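Local atomic coordinates of malic enzyme (Entamoeba histolytica, PDB entry 3NV9), a protein that probably catalyses the NAD(P)-dependent oxidative decarboxylation of malate to pyruvate. Residues K145-P148 / D149-I152; D169-Q172 / P173-Y176; D180-R183 / E184-D187; V190-D193 / D194-G197. All coordinates share one frame; numbering follows the deposited sequence.

Contact 1 (K145-P148 / D149-I152)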
ATOM      1  N   LYS A 145     -24.511  -3.464   9.938  1.00 36.33           N
ATOM      2  CA  LYS A 145     -23.964  -4.733  10.399  1.00 35.53           C
ATOM      3  C   LYS A 145     -22.766  -5.151   9.508  1.00 33.31           C
ATOM      4  O   LYS A 145     -22.796  -4.983   8.287  1.00 31.55           O
ATOM      5  CB  LYS A 145     -25.043  -5.850  10.434  1.00 36.90           C
ATOM      6  CG  LYS A 145     -26.271  -5.516  11.285  1.00 41.08           C
ATOM      7  CD  LYS A 145     -26.773  -6.690  12.188  1.00 51.67           C
ATOM      8  CE  LYS A 145     -26.007  -6.796  13.551  1.00 55.68           C
ATOM      9  NZ  LYS A 145     -26.636  -7.713  14.597  1.00 58.61           N
ATOM     10  N   ASN A 146     -21.715  -5.676  10.128  1.00 30.70           N
ATOM     11  CA  ASN A 146     -20.583  -6.159   9.353  1.00 30.52           C
ATOM     12  C   ASN A 146     -20.960  -7.301   8.408  1.00 29.57           C
ATOM     13  O   ASN A 146     -21.459  -8.347   8.828  1.00 29.28           O
ATOM     14  CB  ASN A 146     -19.410  -6.528  10.262  1.00 29.06           C
ATOM     15  CG  ASN A 146     -18.809  -5.329  10.878  1.00 31.22           C
ATOM     16  OD1 ASN A 146     -18.090  -4.532  10.207  1.00 32.95           O
ATOM     17  ND2 ASN A 146     -19.109  -5.135  12.151  1.00 24.02           N
ATOM     18  N   ASP A 147     -20.673  -7.085   7.144  1.00 29.07           N
ATOM     19  CA  ASP A 147     -21.132  -7.967   6.080  1.00 30.02           C
ATOM     20  C   ASP A 147     -19.981  -8.730   5.408  1.00 29.38           C
ATOM     21  O   ASP A 147     -19.200  -8.175   4.647  1.00 28.94           O
ATOM     22  CB  ASP A 147     -21.907  -7.120   5.063  1.00 30.73           C
ATOM     23  CG  ASP A 147     -22.493  -7.920   3.962  1.00 32.74           C
ATOM     24  OD1 ASP A 147     -22.460  -9.161   4.018  1.00 35.48           O
ATOM     25  OD2 ASP A 147     -22.981  -7.276   2.995  1.00 40.40           O
ATOM     26  N   PRO A 148     -19.910 -10.032   5.650  1.00 29.71           N
ATOM     27  CA  PRO A 148     -18.809 -10.826   5.081  1.00 29.81           C
ATOM     28  C   PRO A 148     -18.745 -10.712   3.565  1.00 31.00           C
ATOM     29  O   PRO A 148     -17.643 -10.650   2.995  1.00 30.79           O
ATOM     30  CB  PRO A 148     -19.148 -12.246   5.456  1.00 29.89           C
ATOM     31  CG  PRO A 148     -20.609 -12.227   5.936  1.00 30.28           C
ATOM     32  CD  PRO A 148     -21.016 -10.830   6.205  1.00 29.62           C
ATOM     33  N   ASP A 149     -19.914 -10.664   2.913  1.00 30.66           N
ATOM     34  CA  ASP A 149     -19.975 -10.585   1.465  1.00 30.87           C
ATOM     35  C   ASP A 149     -19.323  -9.309   0.947  1.00 29.58           C
ATOM     36  O   ASP A 149     -18.823  -9.275  -0.175  1.00 29.34           O
ATOM     37  CB  ASP A 149     -21.451 -10.678   0.956  1.00 32.20           C
ATOM     38  CG  ASP A 149     -22.193 -11.935   1.471  1.00 36.16           C
ATOM     39  OD1 ASP A 149     -21.590 -13.035   1.621  1.00 35.05           O
ATOM     40  OD2 ASP A 149     -23.426 -11.803   1.727  1.00 42.99           O
ATOM     41  N   ALA A 150     -19.357  -8.253   1.761  1.00 28.75           N
ATOM     42  CA  ALA A 150     -18.670  -7.015   1.418  1.00 28.16           C
ATOM     43  C   ALA A 150     -17.129  -7.255   1.420  1.00 27.17           C
ATOM     44  O   ALA A 150     -16.412  -6.820   0.514  1.00 27.10           O
ATOM     45  CB  ALA A 150     -19.060  -5.893   2.385  1.00 27.05           C
ATOM     46  N   VAL A 151     -16.654  -7.985   2.421  1.00 26.16           N
ATOM     47  CA  VAL A 151     -15.238  -8.296   2.533  1.00 26.06           C
ATOM     48  C   VAL A 151     -14.857  -9.171   1.336  1.00 26.42           C
ATOM     49  O   VAL A 151     -13.898  -8.864   0.641  1.00 25.65           O
ATOM     50  CB  VAL A 151     -14.846  -8.899   3.934  1.00 26.02           C
ATOM     51  CG1 VAL A 151     -13.330  -9.083   4.061  1.00 26.17           C
ATOM     52  CG2 VAL A 151     -15.313  -7.979   5.090  1.00 25.66           C
ATOM     53  N   ILE A 152     -15.694 -10.165   1.020  1.00 26.42           N
ATOM     54  CA  ILE A 152     -15.423 -11.066  -0.131  1.00 27.13           C
ATOM     55  C   ILE A 152     -15.306 -10.311  -1.439  1.00 27.26           C
ATOM     56  O   ILE A 152     -14.348 -10.502  -2.215  1.00 27.37           O
ATOM     57  CB  ILE A 152     -16.477 -12.197  -0.241  1.00 26.52           C
ATOM     58  CG1 ILE A 152     -16.268 -13.157   0.929  1.00 27.85           C
ATOM     59  CG2 ILE A 152     -16.305 -12.939  -1.500  1.00 25.33           C
ATOM     60  CD1 ILE A 152     -17.436 -14.131   1.230  1.00 27.01           C
TER
HETATM   61  O   HOH W   1     -24.451 -10.914   4.311  1.00 33.14           O
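Asp147 is the first residue of 145-148 to meet the helix that follows it, and it does so with both its side chain and its carbonyl. The carboxylate reaches the opening turn because chi1 of -177° carries CG to the side away from the backbone N, and there OD1 accepts from Asp149 N at 3.2 Å. The donor comes in from above the carboxylate plane, 61° out of it, and the bond is far from straight. The backbone answers the next N-H groups: Asp147 O takes a bond from Ala150 N at 2.9 Å and a weak one from Val151 N at 3.4 Å. Nearer the backbone, Asp147 CB lies 4.1 Å from Ala150 CB.

The same side chain also faces a like charge. Asp147 OD1 and Asp149 OD2 are 3.6 Å apart, their carboxylate planes turned 76° to each other. One water donates to both oxygens, at 2.7 Å to Asp147 OD1 and 2.9 Å to Asp149 OD2, which would soften the repulsion. Asp149 OD1 forms a salt bridge with Lys177, which probably offsets the charge further.

Pro148 comes next, a residue without an N-H in a first turn where none is required. Its carbonyl oxygen accepts from Ile152 N at 2.8 Å, and Ile152 CG1 packs against the same oxygen. The proline ring meets Asn174 and Ile178 of helix 174-185. An aspartate at the N-cap followed by proline at the first helical position is a classic helix start, here that of helix 148-158.

Contact 2 (D169-Q172 / P173-Y176)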
ATOM      1  N   ASP A 169      -7.871 -10.155  12.037  1.00 23.51           N
ATOM      2  CA  ASP A 169      -8.673  -9.453  13.049  1.00 24.80           C
ATOM      3  C   ASP A 169     -10.116  -9.173  12.536  1.00 24.72           C
ATOM      4  O   ASP A 169     -10.641  -8.048  12.599  1.00 24.47           O
ATOM      5  CB  ASP A 169      -7.948  -8.169  13.481  1.00 25.16           C
ATOM      6  CG  ASP A 169      -6.663  -8.434  14.280  1.00 27.48           C
ATOM      7  OD1 ASP A 169      -6.234  -9.593  14.385  1.00 30.39           O
ATOM      8  OD2 ASP A 169      -6.051  -7.468  14.811  1.00 32.08           O
ATOM      9  N   ILE A 170     -10.701 -10.227  11.982  1.00 24.46           N
ATOM     10  CA  ILE A 170     -12.072 -10.278  11.523  1.00 25.40           C
ATOM     11  C   ILE A 170     -12.810 -11.243  12.468  1.00 26.04           C
ATOM     12  O   ILE A 170     -12.357 -12.375  12.735  1.00 25.65           O
ATOM     13  CB  ILE A 170     -12.147 -10.780  10.056  1.00 24.63           C
ATOM     14  CG1 ILE A 170     -11.212  -9.932   9.183  1.00 23.06           C
ATOM     15  CG2 ILE A 170     -13.584 -10.819   9.547  1.00 22.76           C
ATOM     16  CD1 ILE A 170     -11.308 -10.162   7.671  1.00 23.52           C
ATOM     17  N   SER A 171     -13.938 -10.771  12.981  1.00 26.19           N
ATOM     18  CA  SER A 171     -14.768 -11.538  13.911  1.00 26.62           C
ATOM     19  C   SER A 171     -15.293 -12.847  13.311  1.00 26.41           C
ATOM     20  O   SER A 171     -15.496 -12.948  12.100  1.00 26.71           O
ATOM     21  CB  SER A 171     -15.958 -10.677  14.296  1.00 26.93           C
ATOM     22  OG  SER A 171     -16.780 -10.517  13.145  1.00 28.33           O
ATOM     23  N   GLN A 172     -15.460 -13.854  14.155  1.00 27.52           N
ATOM     24  CA  GLN A 172     -16.074 -15.109  13.733  1.00 29.34           C
ATOM     25  C   GLN A 172     -17.579 -14.957  13.954  1.00 29.55           C
ATOM     26  O   GLN A 172     -17.984 -14.306  14.919  1.00 29.91           O
ATOM     27  CB  GLN A 172     -15.555 -16.288  14.559  1.00 29.78           C
ATOM     28  CG  GLN A 172     -16.025 -16.259  16.019  1.00 31.96           C
ATOM     29  CD  GLN A 172     -16.069 -17.624  16.677  1.00 35.98           C
ATOM     30  OE1 GLN A 172     -16.146 -18.656  16.012  1.00 41.45           O
ATOM     31  NE2 GLN A 172     -16.027 -17.627  17.993  1.00 34.95           N
ATOM     32  N   PRO A 173     -18.407 -15.606  13.125  1.00 29.25           N
ATOM     33  CA  PRO A 173     -18.058 -16.538  12.086  1.00 28.98           C
ATOM     34  C   PRO A 173     -17.803 -15.874  10.740  1.00 28.09           C
ATOM     35  O   PRO A 173     -17.529 -16.581   9.759  1.00 27.27           O
ATOM     36  CB  PRO A 173     -19.291 -17.435  12.017  1.00 29.99           C
ATOM     37  CG  PRO A 173     -20.443 -16.465  12.348  1.00 29.24           C
ATOM     38  CD  PRO A 173     -19.861 -15.609  13.412  1.00 30.32           C
ATOM     39  N   ASN A 174     -17.874 -14.551  10.668  1.00 27.05           N
ATOM     40  CA  ASN A 174     -17.535 -13.882   9.412  1.00 27.47           C
ATOM     41  C   ASN A 174     -16.149 -14.337   8.852  1.00 27.40           C
ATOM     42  O   ASN A 174     -16.026 -14.693   7.666  1.00 26.11           O
ATOM     43  CB  ASN A 174     -17.558 -12.339   9.577  1.00 28.61           C
ATOM     44  CG  ASN A 174     -18.948 -11.718   9.402  1.00 30.21           C
ATOM     45  OD1 ASN A 174     -19.935 -12.405   9.124  1.00 35.46           O
ATOM     46  ND2 ASN A 174     -19.021 -10.394   9.564  1.00 30.72           N
ATOM     47  N   CYS A 175     -15.105 -14.353   9.699  1.00 26.68           N
ATOM     48  CA  CYS A 175     -13.765 -14.726   9.190  1.00 27.42           C
ATOM     49  C   CYS A 175     -13.757 -16.083   8.433  1.00 27.50           C
ATOM     50  O   CYS A 175     -13.037 -16.247   7.441  1.00 27.56           O
ATOM     51  CB  CYS A 175     -12.741 -14.746  10.324  1.00 26.95           C
ATOM     52  SG  CYS A 175     -13.158 -15.897  11.649  1.00 25.97           S
ATOM     53  N   TYR A 176     -14.619 -17.022   8.830  1.00 27.08           N
ATOM     54  CA  TYR A 176     -14.653 -18.328   8.122  1.00 27.48           C
ATOM     55  C   TYR A 176     -15.187 -18.225   6.700  1.00 27.33           C
ATOM     56  O   TYR A 176     -14.553 -18.684   5.709  1.00 27.74           O
ATOM     57  CB  TYR A 176     -15.445 -19.362   8.922  1.00 27.75           C
ATOM     58  CG  TYR A 176     -14.877 -19.664  10.293  1.00 27.25           C
ATOM     59  CD1 TYR A 176     -13.564 -20.210  10.439  1.00 29.69           C
ATOM     60  CD2 TYR A 176     -15.628 -19.457  11.434  1.00 25.61           C
ATOM     61  CE1 TYR A 176     -13.052 -20.520  11.689  1.00 25.61           C
ATOM     62  CE2 TYR A 176     -15.107 -19.725  12.691  1.00 30.55           C
ATOM     63  CZ  TYR A 176     -13.808 -20.274  12.805  1.00 28.58           C
ATOM     64  OH  TYR A 176     -13.322 -20.601  14.053  1.00 30.45           O
TER
HETATM   65  O   HOH W   2     -16.510  -9.038  10.432  1.00 22.44           O
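Cys175 is wedged against Ile170 and Gln172 where the loop after strand 164-167 turns into helix 174-185, the helix of a beta-alpha-beta unit. This is the compact part of the contact. Cys175 N donates to Ser171 O at 2.8 Å and fastens the first helical turn to the loop. Ile170 CB and Cys175 CB meet at 4.0 Å. A chi1 of 59° sets SG between its own N and carbonyl carbon, the crowded position; from there it reaches Gln172 CA at 3.7 Å while lying over the centre of one face of the Tyr176 ring. The peptide bond before Pro173 is cis, which folds the chain sharply just ahead of the helix.

The Ser171 side is looser and mediated by water. A single water accepts from Asn174 ND2 at 3.0 Å and hydrogen-bonds Ser171 OG at 3.1 Å, joining two side chains that barely touch directly. Asn174 ND2 has a second acceptor in Asn146 O.

Gln172, by contrast, runs alongside Tyr176, pointing the same way, with amide and ring planes 71° apart. Its OE1 is buried without a polar partner in the model and sits at the ring's edge, 3.6 Å from Tyr176 CE2.

Contact 3 (D180-R183 / E184-D187). With SO4 (sulfate ion), chain C.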
ATOM      1  N   ASP A 180     -12.825 -18.964   3.578  1.00 30.04           N
ATOM      2  CA  ASP A 180     -13.182 -20.202   2.873  1.00 30.71           C
ATOM      3  C   ASP A 180     -13.557 -19.938   1.426  1.00 30.42           C
ATOM      4  O   ASP A 180     -13.100 -20.659   0.540  1.00 30.99           O
ATOM      5  CB  ASP A 180     -14.323 -20.929   3.620  1.00 31.65           C
ATOM      6  CG  ASP A 180     -13.928 -21.342   5.013  1.00 33.55           C
ATOM      7  OD1 ASP A 180     -12.716 -21.372   5.276  1.00 40.21           O
ATOM      8  OD2 ASP A 180     -14.796 -21.634   5.868  1.00 33.73           O
ATOM      9  N   VAL A 181     -14.355 -18.882   1.182  1.00 29.71           N
ATOM     10  CA  VAL A 181     -14.714 -18.481  -0.204  1.00 28.27           C
ATOM     11  C   VAL A 181     -13.535 -17.912  -0.937  1.00 28.27           C
ATOM     12  O   VAL A 181     -13.211 -18.366  -2.041  1.00 29.62           O
ATOM     13  CB  VAL A 181     -15.818 -17.400  -0.234  1.00 28.23           C
ATOM     14  CG1 VAL A 181     -16.040 -16.903  -1.641  1.00 27.23           C
ATOM     15  CG2 VAL A 181     -17.108 -17.936   0.334  1.00 25.36           C
ATOM     16  N   LEU A 182     -12.887 -16.901  -0.337  1.00 27.60           N
ATOM     17  CA  LEU A 182     -11.757 -16.199  -1.001  1.00 26.89           C
ATOM     18  C   LEU A 182     -10.591 -17.087  -1.339  1.00 26.76           C
ATOM     19  O   LEU A 182      -9.964 -16.869  -2.330  1.00 26.83           O
ATOM     20  CB  LEU A 182     -11.190 -15.043  -0.158  1.00 25.92           C
ATOM     21  CG  LEU A 182     -12.083 -13.850  -0.044  1.00 23.14           C
ATOM     22  CD1 LEU A 182     -11.408 -12.864   0.845  1.00 19.75           C
ATOM     23  CD2 LEU A 182     -12.414 -13.281  -1.443  1.00 21.22           C
ATOM     24  N   ARG A 183     -10.284 -18.058  -0.489  1.00 27.89           N
ATOM     25  CA  ARG A 183      -9.165 -18.922  -0.797  1.00 30.38           C
ATOM     26  C   ARG A 183      -9.397 -19.734  -2.087  1.00 31.35           C
ATOM     27  O   ARG A 183      -8.462 -20.140  -2.737  1.00 31.49           O
ATOM     28  CB  ARG A 183      -8.797 -19.784   0.415  1.00 29.53           C
ATOM     29  CG  ARG A 183      -9.403 -21.133   0.482  1.00 31.82           C
ATOM     30  CD  ARG A 183      -9.128 -21.681   1.854  1.00 33.68           C
ATOM     31  NE  ARG A 183      -7.728 -22.105   2.021  1.00 32.60           N
ATOM     32  CZ  ARG A 183      -7.350 -23.381   2.183  1.00 31.45           C
ATOM     33  NH1 ARG A 183      -8.282 -24.337   2.182  1.00 26.62           N
ATOM     34  NH2 ARG A 183      -6.059 -23.707   2.352  1.00 25.40           N
ATOM     35  N   GLU A 184     -10.656 -19.914  -2.479  1.00 33.19           N
ATOM     36  CA  GLU A 184     -10.988 -20.709  -3.660  1.00 33.99           C
ATOM     37  C   GLU A 184     -11.154 -19.830  -4.849  1.00 34.52           C
ATOM     38  O   GLU A 184     -10.734 -20.208  -5.967  1.00 35.41           O
ATOM     39  CB  GLU A 184     -12.213 -21.602  -3.411  1.00 34.06           C
ATOM     40  CG  GLU A 184     -11.944 -22.649  -2.301  1.00 36.47           C
ATOM     41  CD  GLU A 184     -10.753 -23.614  -2.621  1.00 41.53           C
ATOM     42  OE1 GLU A 184     -10.388 -23.792  -3.826  1.00 40.80           O
ATOM     43  OE2 GLU A 184     -10.190 -24.198  -1.651  1.00 44.79           O
ATOM     44  N   SER A 185     -11.686 -18.626  -4.636  1.00 34.88           N
ATOM     45  CA  SER A 185     -11.926 -17.756  -5.785  1.00 35.26           C
ATOM     46  C   SER A 185     -10.780 -16.896  -6.283  1.00 35.91           C
ATOM     47  O   SER A 185     -10.813 -16.496  -7.452  1.00 36.08           O
ATOM     48  CB  SER A 185     -13.185 -16.883  -5.609  1.00 36.20           C
ATOM     49  OG  SER A 185     -13.218 -16.232  -4.365  1.00 37.44           O
ATOM     50  N   CYS A 186      -9.817 -16.535  -5.419  1.00 35.03           N
ATOM     51  CA  CYS A 186      -8.802 -15.570  -5.841  1.00 33.53           C
ATOM     52  C   CYS A 186      -7.670 -16.312  -6.516  1.00 32.75           C
ATOM     53  O   CYS A 186      -7.474 -17.471  -6.255  1.00 32.11           O
ATOM     54  CB  CYS A 186      -8.325 -14.726  -4.649  1.00 33.60           C
ATOM     55  SG  CYS A 186      -9.655 -13.655  -3.956  1.00 32.96           S
ATOM     56  N   ASP A 187      -6.958 -15.638  -7.402  1.00 32.25           N
ATOM     57  CA  ASP A 187      -5.872 -16.211  -8.190  1.00 32.51           C
ATOM     58  C   ASP A 187      -4.485 -16.063  -7.499  1.00 31.27           C
ATOM     59  O   ASP A 187      -3.449 -16.466  -8.044  1.00 32.26           O
ATOM     60  CB  ASP A 187      -5.884 -15.625  -9.614  1.00 32.66           C
ATOM     61  CG  ASP A 187      -7.018 -16.254 -10.525  1.00 39.47           C
ATOM     62  OD1 ASP A 187      -7.512 -17.402 -10.264  1.00 41.97           O
ATOM     63  OD2 ASP A 187      -7.427 -15.594 -11.517  1.00 43.07           O
TER
HETATM   64  S   SO4 C 488      -6.129 -27.588   3.059  1.00 46.28           S
HETATM   65  O1  SO4 C 488      -6.363 -28.988   2.796  1.00 49.20           O
HETATM   66  O2  SO4 C 488      -5.578 -26.984   1.848  1.00 47.69           O
HETATM   67  O3  SO4 C 488      -7.392 -26.944   3.395  1.00 52.69           O
HETATM   68  O4  SO4 C 488      -5.312 -27.465   4.240  1.00 46.61           O
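Val181 O gathers three donors from the next turn. Ser185 N comes in the carbonyl plane at 3.0 Å, the i to i+4 bond of an alpha-helix. Glu184 N, one residue nearer along the chain, also lies 3.0 Å from Val181 O but above that plane. The third is a side chain: Ser185 OG donates to Val181 O at 3.2 Å, again from above the plane, because a chi1 of 49° tucks the hydroxyl back beside its own backbone. Gln156 NE2 of helix 148-158 is a further partner of Ser185 OG.

One residue on, Cys186 N closes the last such bond, to Leu182 O at 3.1 Å, and Cys186 SG packs on Leu182 CD2 at 3.8 Å. Cys186 is also where the backbone leaves helical angles, so these bonds finish helix 174-185, the crossover helix of the beta-alpha-beta unit formed with strands 164-167 and 190-192.

On another side of the helix Arg183 and Glu184 lie side by side, pointing the same way, guanidinium and carboxylate planes 85° apart. NH1 of Arg183 and OE2 of Glu184 are 4.3 Å apart, with no N-H aimed at the oxygen, so that any attraction is probably one of charge alone. The guanidinium edge instead meets a sulfate, probably from the crystallisation liquor: Arg183 NH1 donates to its O3 at 3.0 Å, and NH2 weakly to its O2 at 3.4 Å. Asp380 N also binds this sulfate, and Ile378 O accepts weakly from Arg183 NH2.

Contact 4 (V190-D193 / D194-G197)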
ATOM      1  N   VAL A 190      -4.890 -16.623  -0.270  1.00 23.81           N
ATOM      2  CA  VAL A 190      -5.584 -15.909   0.783  1.00 24.58           C
ATOM      3  C   VAL A 190      -5.640 -16.767   2.035  1.00 24.88           C
ATOM      4  O   VAL A 190      -6.008 -17.945   1.980  1.00 25.82           O
ATOM      5  CB  VAL A 190      -7.050 -15.533   0.352  1.00 24.92           C
ATOM      6  CG1 VAL A 190      -7.815 -14.777   1.481  1.00 23.19           C
ATOM      7  CG2 VAL A 190      -6.975 -14.699  -0.869  1.00 23.31           C
ATOM      8  N   TRP A 191      -5.279 -16.182   3.162  1.00 24.34           N
ATOM      9  CA  TRP A 191      -5.275 -16.928   4.406  1.00 24.18           C
ATOM     10  C   TRP A 191      -5.648 -15.939   5.497  1.00 23.80           C
ATOM     11  O   TRP A 191      -5.718 -14.751   5.244  1.00 23.91           O
ATOM     12  CB  TRP A 191      -3.911 -17.613   4.622  1.00 23.66           C
ATOM     13  CG  TRP A 191      -2.880 -16.793   5.305  1.00 24.46           C
ATOM     14  CD1 TRP A 191      -2.586 -15.484   5.062  1.00 23.02           C
ATOM     15  CD2 TRP A 191      -1.966 -17.229   6.345  1.00 23.96           C
ATOM     16  NE1 TRP A 191      -1.549 -15.075   5.891  1.00 23.96           N
ATOM     17  CE2 TRP A 191      -1.175 -16.122   6.697  1.00 23.81           C
ATOM     18  CE3 TRP A 191      -1.756 -18.447   7.020  1.00 26.15           C
ATOM     19  CZ2 TRP A 191      -0.179 -16.198   7.689  1.00 23.68           C
ATOM     20  CZ3 TRP A 191      -0.756 -18.525   8.000  1.00 20.93           C
ATOM     21  CH2 TRP A 191       0.007 -17.412   8.321  1.00 21.18           C
ATOM     22  N   HIS A 192      -5.893 -16.432   6.695  1.00 24.87           N
ATOM     23  CA  HIS A 192      -6.316 -15.604   7.798  1.00 25.44           C
ATOM     24  C   HIS A 192      -5.272 -15.855   8.931  1.00 24.96           C
ATOM     25  O   HIS A 192      -5.164 -16.945   9.477  1.00 25.14           O
ATOM     26  CB  HIS A 192      -7.806 -15.917   8.123  1.00 25.80           C
ATOM     27  CG  HIS A 192      -8.352 -15.242   9.357  1.00 27.28           C
ATOM     28  ND1 HIS A 192      -7.810 -14.104   9.908  1.00 29.97           N
ATOM     29  CD2 HIS A 192      -9.434 -15.527  10.111  1.00 27.41           C
ATOM     30  CE1 HIS A 192      -8.499 -13.747  10.983  1.00 27.83           C
ATOM     31  NE2 HIS A 192      -9.495 -14.596  11.124  1.00 31.10           N
ATOM     32  N   ASP A 193      -4.434 -14.844   9.191  1.00 24.53           N
ATOM     33  CA  ASP A 193      -3.287 -14.967  10.077  1.00 24.03           C
ATOM     34  C   ASP A 193      -3.747 -15.500  11.430  1.00 24.12           C
ATOM     35  O   ASP A 193      -3.132 -16.405  11.966  1.00 23.65           O
ATOM     36  CB  ASP A 193      -2.631 -13.584  10.227  1.00 24.47           C
ATOM     37  CG  ASP A 193      -1.236 -13.613  10.879  1.00 24.44           C
ATOM     38  OD1 ASP A 193      -0.642 -14.707  11.026  1.00 23.09           O
ATOM     39  OD2 ASP A 193      -0.764 -12.514  11.281  1.00 19.77           O
ATOM     40  N   ASP A 194      -4.839 -14.958  11.974  1.00 23.54           N
ATOM     41  CA  ASP A 194      -5.377 -15.480  13.255  1.00 24.54           C
ATOM     42  C   ASP A 194      -5.794 -16.957  13.238  1.00 23.21           C
ATOM     43  O   ASP A 194      -5.920 -17.553  14.295  1.00 23.35           O
ATOM     44  CB  ASP A 194      -6.575 -14.667  13.692  1.00 24.76           C
ATOM     45  CG  ASP A 194      -6.241 -13.255  13.830  1.00 26.29           C
ATOM     46  OD1 ASP A 194      -5.724 -12.872  14.905  1.00 28.44           O
ATOM     47  OD2 ASP A 194      -6.482 -12.528  12.850  1.00 29.04           O
ATOM     48  N   GLN A 195      -6.016 -17.520  12.053  1.00 22.53           N
ATOM     49  CA  GLN A 195      -6.344 -18.940  11.949  1.00 23.82           C
ATOM     50  C   GLN A 195      -5.043 -19.745  11.838  1.00 23.60           C
ATOM     51  O   GLN A 195      -4.477 -20.055  12.859  1.00 24.16           O
ATOM     52  CB  GLN A 195      -7.336 -19.222  10.817  1.00 23.53           C
ATOM     53  CG  GLN A 195      -8.815 -18.913  11.187  1.00 24.18           C
ATOM     54  CD  GLN A 195      -9.726 -19.032   9.989  1.00 20.49           C
ATOM     55  OE1 GLN A 195      -9.899 -20.100   9.416  1.00 21.79           O
ATOM     56  NE2 GLN A 195     -10.243 -17.916   9.547  1.00 20.60           N
ATOM     57  N   GLN A 196      -4.538 -20.033  10.640  1.00 23.27           N
ATOM     58  CA  GLN A 196      -3.338 -20.897  10.549  1.00 24.64           C
ATOM     59  C   GLN A 196      -2.013 -20.248  11.134  1.00 23.74           C
ATOM     60  O   GLN A 196      -1.154 -20.921  11.692  1.00 21.57           O
ATOM     61  CB  GLN A 196      -3.109 -21.322   9.096  1.00 24.81           C
ATOM     62  CG  GLN A 196      -4.242 -22.082   8.424  1.00 25.63           C
ATOM     63  CD  GLN A 196      -4.090 -22.058   6.909  1.00 26.24           C
ATOM     64  OE1 GLN A 196      -3.950 -20.978   6.320  1.00 23.73           O
ATOM     65  NE2 GLN A 196      -4.085 -23.255   6.269  1.00 25.85           N
ATOM     66  N   GLY A 197      -1.896 -18.927  11.018  1.00 23.30           N
ATOM     67  CA  GLY A 197      -0.750 -18.211  11.552  1.00 23.03           C
ATOM     68  C   GLY A 197      -0.548 -18.455  13.022  1.00 22.60           C
ATOM     69  O   GLY A 197       0.511 -18.954  13.428  1.00 23.01           O
TER
HETATM   70  O   HOH W   3      -5.738 -19.433   7.487  1.00 17.75           O
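The six-membered ring of Trp191 meets the backbone of Gly197 through CZ3 and CH2, CH2 lying 3.4 Å from Gly197 CA. At the indole edge and in its plane sits Gln196 OE1, 3.4 Å from Trp191 CE3, with the amide turned 53° from the ring. Phe363, Ile366 and Leu367 of helix 363-372 add apolar contacts to the same indole, so the tryptophan contacts both helix 193-213 and helix 363-372.

His192 turns its ring over the start of the helix. CG stands anti to the backbone N (chi1 173°), which brings one ring face above Gln195 N. Beside it, Asp194 OD2 approaches His192 CE1 at 3.0 Å, the carboxylate plane 65° from the ring; the same oxygen accepts from Asp169 N. The backbone of His192 is used as well: its O takes a bond from Gln195 N at 2.8 Å.

A water spans the turn, accepting from His192 N at 3.1 Å and donating to Gln196 OE1 at 2.6 Å, with a weak bond from Gln196 N. The other end of that amide is claimed elsewhere, by Ile378 O and Asp380 OD1.

Residues 194-197 make a wider pi-type turn. The whole is a strand-to-helix junction at the edge of the parallel four-stranded sheet, where outer strand 190-192 passes directly into helix 193-213, which probably links this sheet to the Rossmann-type NAD-binding part of the chain.

The four contacts follow one another along the chain and trace the later part of the alpha/beta domain that carries the parallel sheet. Contact 1 begins helix 148-158; contacts 2 and 3 mark the two ends of helix 174-185, their centres about 15 Å apart; contact 4 leaves strand 190-192 for helix 193-213. Helices 148-158 and 174-185 pack together, and Ile152 of contact 1 touches Val181 and Leu182 of contact 3. Contacts 1 and 2 have centres about 10 Å apart, and contacts 2 and 4 about 11 Å. Leu182 of contact 3 also packs on Val190 of contact 4. Contacts 2 to 4 thus follow the last beta-alpha-beta unit of the parallel sheet, and contact 4 leads on into helix 193-213.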